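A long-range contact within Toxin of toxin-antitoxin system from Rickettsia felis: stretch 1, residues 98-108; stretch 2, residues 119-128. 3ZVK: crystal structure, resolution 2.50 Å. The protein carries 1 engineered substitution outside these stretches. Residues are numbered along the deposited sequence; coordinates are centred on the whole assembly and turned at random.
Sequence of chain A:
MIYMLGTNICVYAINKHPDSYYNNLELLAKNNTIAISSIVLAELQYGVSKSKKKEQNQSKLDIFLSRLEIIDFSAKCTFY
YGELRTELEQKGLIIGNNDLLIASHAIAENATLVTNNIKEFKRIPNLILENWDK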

# COMPACT_ATOMS: atom_id res chain seq x y z
N ASN A 98 -10.20 -1.33 29.78
CA ASN A 98 -10.85 -1.43 28.53
C ASN A 98 -12.20 -0.76 28.53
O ASN A 98 -12.55 -0.16 27.52
CB ASN A 98 -10.77 -2.87 28.06
CG ASN A 98 -9.32 -3.20 27.80
OD1 ASN A 98 -8.48 -2.33 27.93
ND2 ASN A 98 -8.97 -4.43 27.44
N ASP A 99 -12.90 -0.74 29.69
CA ASP A 99 -14.18 -0.03 29.79
C ASP A 99 -14.07 1.47 29.50
O ASP A 99 -14.93 2.02 28.81
CB ASP A 99 -14.94 -0.37 31.08
CG ASP A 99 -15.55 -1.77 31.05
OD1 ASP A 99 -15.52 -2.41 29.98
OD2 ASP A 99 -16.09 -2.21 32.09
N LEU A 100 -12.93 2.09 29.88
CA LEU A 100 -12.60 3.47 29.54
C LEU A 100 -12.42 3.60 27.97
O LEU A 100 -12.96 4.53 27.38
CB LEU A 100 -11.30 3.86 30.27
CG LEU A 100 -11.16 5.28 30.83
CD1 LEU A 100 -12.48 5.90 31.18
CD2 LEU A 100 -10.32 5.27 32.09
N LEU A 101 -11.74 2.63 27.33
CA LEU A 101 -11.54 2.60 25.88
C LEU A 101 -12.87 2.39 25.16
O LEU A 101 -13.15 3.08 24.18
CB LEU A 101 -10.52 1.49 25.47
CG LEU A 101 -9.03 1.77 25.78
CD1 LEU A 101 -8.22 0.52 25.70
CD2 LEU A 101 -8.44 2.73 24.78
N ILE A 102 -13.68 1.45 25.67
CA ILE A 102 -15.00 1.09 25.18
C ILE A 102 -15.92 2.31 25.20
O ILE A 102 -16.57 2.56 24.19
CB ILE A 102 -15.57 -0.16 25.94
CG1 ILE A 102 -14.81 -1.43 25.51
CG2 ILE A 102 -17.08 -0.34 25.70
CD1 ILE A 102 -14.59 -2.49 26.62
N ALA A 103 -15.96 3.05 26.34
CA ALA A 103 -16.78 4.25 26.56
C ALA A 103 -16.36 5.38 25.62
O ALA A 103 -17.23 5.99 24.99
CB ALA A 103 -16.69 4.70 28.02
N SER A 104 -15.03 5.59 25.49
CA SER A 104 -14.40 6.59 24.60
C SER A 104 -14.85 6.38 23.16
O SER A 104 -15.09 7.35 22.45
CB SER A 104 -12.88 6.44 24.63
OG SER A 104 -12.40 6.70 25.93
N HIS A 105 -14.90 5.11 22.75
CA HIS A 105 -15.28 4.63 21.42
C HIS A 105 -16.74 4.97 21.12
O HIS A 105 -17.00 5.51 20.06
CB HIS A 105 -14.98 3.13 21.25
CG HIS A 105 -14.85 2.70 19.83
ND1 HIS A 105 -14.48 1.42 19.50
CD2 HIS A 105 -15.06 3.39 18.69
CE1 HIS A 105 -14.45 1.37 18.18
NE2 HIS A 105 -14.78 2.54 17.65
N ALA A 106 -17.67 4.70 22.07
CA ALA A 106 -19.09 5.06 21.91
C ALA A 106 -19.23 6.59 21.80
O ALA A 106 -19.94 7.06 20.93
CB ALA A 106 -19.92 4.52 23.07
N ILE A 107 -18.49 7.35 22.64
CA ILE A 107 -18.51 8.81 22.61
C ILE A 107 -18.05 9.31 21.24
O ILE A 107 -18.74 10.12 20.62
CB ILE A 107 -17.71 9.45 23.80
CG1 ILE A 107 -18.38 9.19 25.15
CG2 ILE A 107 -17.56 10.97 23.62
CD1 ILE A 107 -17.47 9.31 26.39
N ALA A 108 -16.91 8.79 20.75
CA ALA A 108 -16.33 9.16 19.45
C ALA A 108 -17.22 8.82 18.25
O ALA A 108 -17.17 9.54 17.24
CB ALA A 108 -14.98 8.52 19.28
N LYS A 119 -22.64 -0.41 37.58
CA LYS A 119 -21.21 -0.42 37.89
C LYS A 119 -20.30 -0.32 36.65
O LYS A 119 -19.35 0.46 36.68
CB LYS A 119 -20.82 -1.61 38.79
N GLU A 120 -20.61 -1.06 35.56
CA GLU A 120 -19.80 -1.09 34.32
C GLU A 120 -19.35 0.31 33.82
O GLU A 120 -18.15 0.53 33.67
CB GLU A 120 -20.51 -1.89 33.21
CG GLU A 120 -19.58 -2.40 32.10
CD GLU A 120 -20.25 -3.10 30.93
OE1 GLU A 120 -21.50 -3.04 30.82
OE2 GLU A 120 -19.52 -3.69 30.10
N PHE A 121 -20.32 1.25 33.62
CA PHE A 121 -20.06 2.63 33.19
C PHE A 121 -20.83 3.51 34.13
O PHE A 121 -22.06 3.60 34.05
CB PHE A 121 -20.46 2.86 31.71
CG PHE A 121 -19.85 1.86 30.78
CD1 PHE A 121 -18.53 1.98 30.37
CD2 PHE A 121 -20.59 0.77 30.33
CE1 PHE A 121 -17.96 1.05 29.50
CE2 PHE A 121 -20.02 -0.16 29.45
CZ PHE A 121 -18.70 -0.03 29.06
N LYS A 122 -20.11 4.12 35.07
CA LYS A 122 -20.72 4.88 36.15
C LYS A 122 -21.21 6.29 35.85
O LYS A 122 -22.29 6.48 35.29
CB LYS A 122 -19.83 4.83 37.38
CG LYS A 122 -20.07 3.61 38.24
N ARG A 123 -20.43 7.27 36.32
CA ARG A 123 -20.69 8.71 36.19
C ARG A 123 -19.66 9.16 35.15
O ARG A 123 -18.62 9.73 35.48
CB ARG A 123 -20.52 9.40 37.57
CG ARG A 123 -20.77 10.91 37.61
CD ARG A 123 -19.76 11.57 38.53
NE ARG A 123 -20.38 12.52 39.45
CZ ARG A 123 -19.76 13.08 40.48
NH1 ARG A 123 -18.49 12.79 40.74
NH2 ARG A 123 -20.40 13.94 41.27
N ILE A 124 -19.95 8.81 33.89
CA ILE A 124 -19.12 9.11 32.74
C ILE A 124 -19.79 10.19 31.87
O ILE A 124 -20.92 9.99 31.39
CB ILE A 124 -18.58 7.85 31.98
CG1 ILE A 124 -19.68 7.00 31.31
CG2 ILE A 124 -17.68 6.98 32.87
CD1 ILE A 124 -20.92 6.48 32.20
N PRO A 125 -19.16 11.38 31.79
CA PRO A 125 -19.76 12.51 31.07
C PRO A 125 -19.78 12.35 29.55
O PRO A 125 -18.89 11.69 28.99
CB PRO A 125 -18.90 13.71 31.50
CG PRO A 125 -18.12 13.22 32.70
CD PRO A 125 -17.88 11.79 32.40
N ASN A 126 -20.79 12.97 28.91
CA ASN A 126 -21.02 12.97 27.45
C ASN A 126 -21.33 11.58 26.85
O ASN A 126 -21.34 11.43 25.62
CB ASN A 126 -19.88 13.68 26.66
CG ASN A 126 -19.24 14.87 27.34
OD1 ASN A 126 -19.89 15.87 27.71
ND2 ASN A 126 -17.93 14.79 27.48
N LEU A 127 -21.63 10.57 27.70
CA LEU A 127 -21.93 9.22 27.25
C LEU A 127 -23.41 8.89 27.33
O LEU A 127 -24.01 8.97 28.39
CB LEU A 127 -21.06 8.19 28.00
CG LEU A 127 -21.22 6.72 27.62
CD1 LEU A 127 -20.40 6.36 26.43
CD2 LEU A 127 -20.76 5.84 28.72
N ILE A 128 -24.00 8.51 26.18
CA ILE A 128 -25.39 8.05 26.09
C ILE A 128 -25.38 6.54 26.44
O ILE A 128 -24.62 5.76 25.85
CB ILE A 128 -26.08 8.33 24.73
CG1 ILE A 128 -25.63 9.68 24.09
CG2 ILE A 128 -27.61 8.22 24.89
CD1 ILE A 128 -25.57 9.70 22.48

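Residues 98-108 are helical throughout, a segment of a longer helix, and residues 119-128 pass along it without regular helix or strand. No hydrogen bond crosses between the two; the 413 Å² buried, summed over both sides, comes from packing. Two CA pairs describe the register: the CA atoms of Asp99 and Phe121 lie 7.3 Å apart, and those of Ile107 and Leu127 5.8 Å apart, so the backbones are closer at the Ile107-Leu127 pair than at the Asp99-Phe121 pair.

Asp99 directs its CA-to-CB bond toward the second stretch. Its backbone O lies 3.3 Å from CE1 of Phe121, at the ring edge and near the ring plane, where the slightly positive C-H rim suits a carbonyl oxygen. That same O accepts the helical bond from Ala103 N at 2.9 Å, so the ring approaches an oxygen already engaged. The carboxylate lies beside Glu120: OD2 of Asp99 is 3.5 Å from CG of Glu120, and OD1 of Asp99 is 4.2 Å from OE2 of Glu120, a proximity of like charges. Both carboxylate oxygens of Glu120 are hydrogen-bonded elsewhere in the structure.

Leu100 and Leu101 make no contact. Within the helix, Leu100 O accepts a hydrogen bond from Ser104 OG at 2.7 Å. Ile102 and Ala103 also pack against Phe121. CG2 of Ile102 is 3.7 Å from CZ of Phe121, and CB of Ala103 is 4.0 Å from CD1 of Phe121. Both methyls approach the ring obliquely. The aromatic side chain, with chi1 at -52° (m), brings its end nearer the helix although its CA-to-CB bond points sideways.

Ala103 also links this cluster to the next, since its O is 3.5 Å from CD1 of Leu127 and its CB is 4.3 Å from CD2 of Leu127. Ser104 and His105 take no part. Ala106 returns to the interface, its CB 3.9 Å from CD1 of Leu127.

Ile107 closes the contact. Its CA-to-CB bond points sideways, but the end of the side chain comes nearer: CG1 is 3.7 Å from CD1 of Leu127 and likewise 3.7 Å from O of Asn126, while CD1 of Ile107 is 3.8 Å from O of Pro125. These partners belong to the type II turn from Ile124 to Leu127, in which Asn126 has the positive phi (64°) expected at its third position. Ile107 thus packs against turn backbone as well as the leucine side chain.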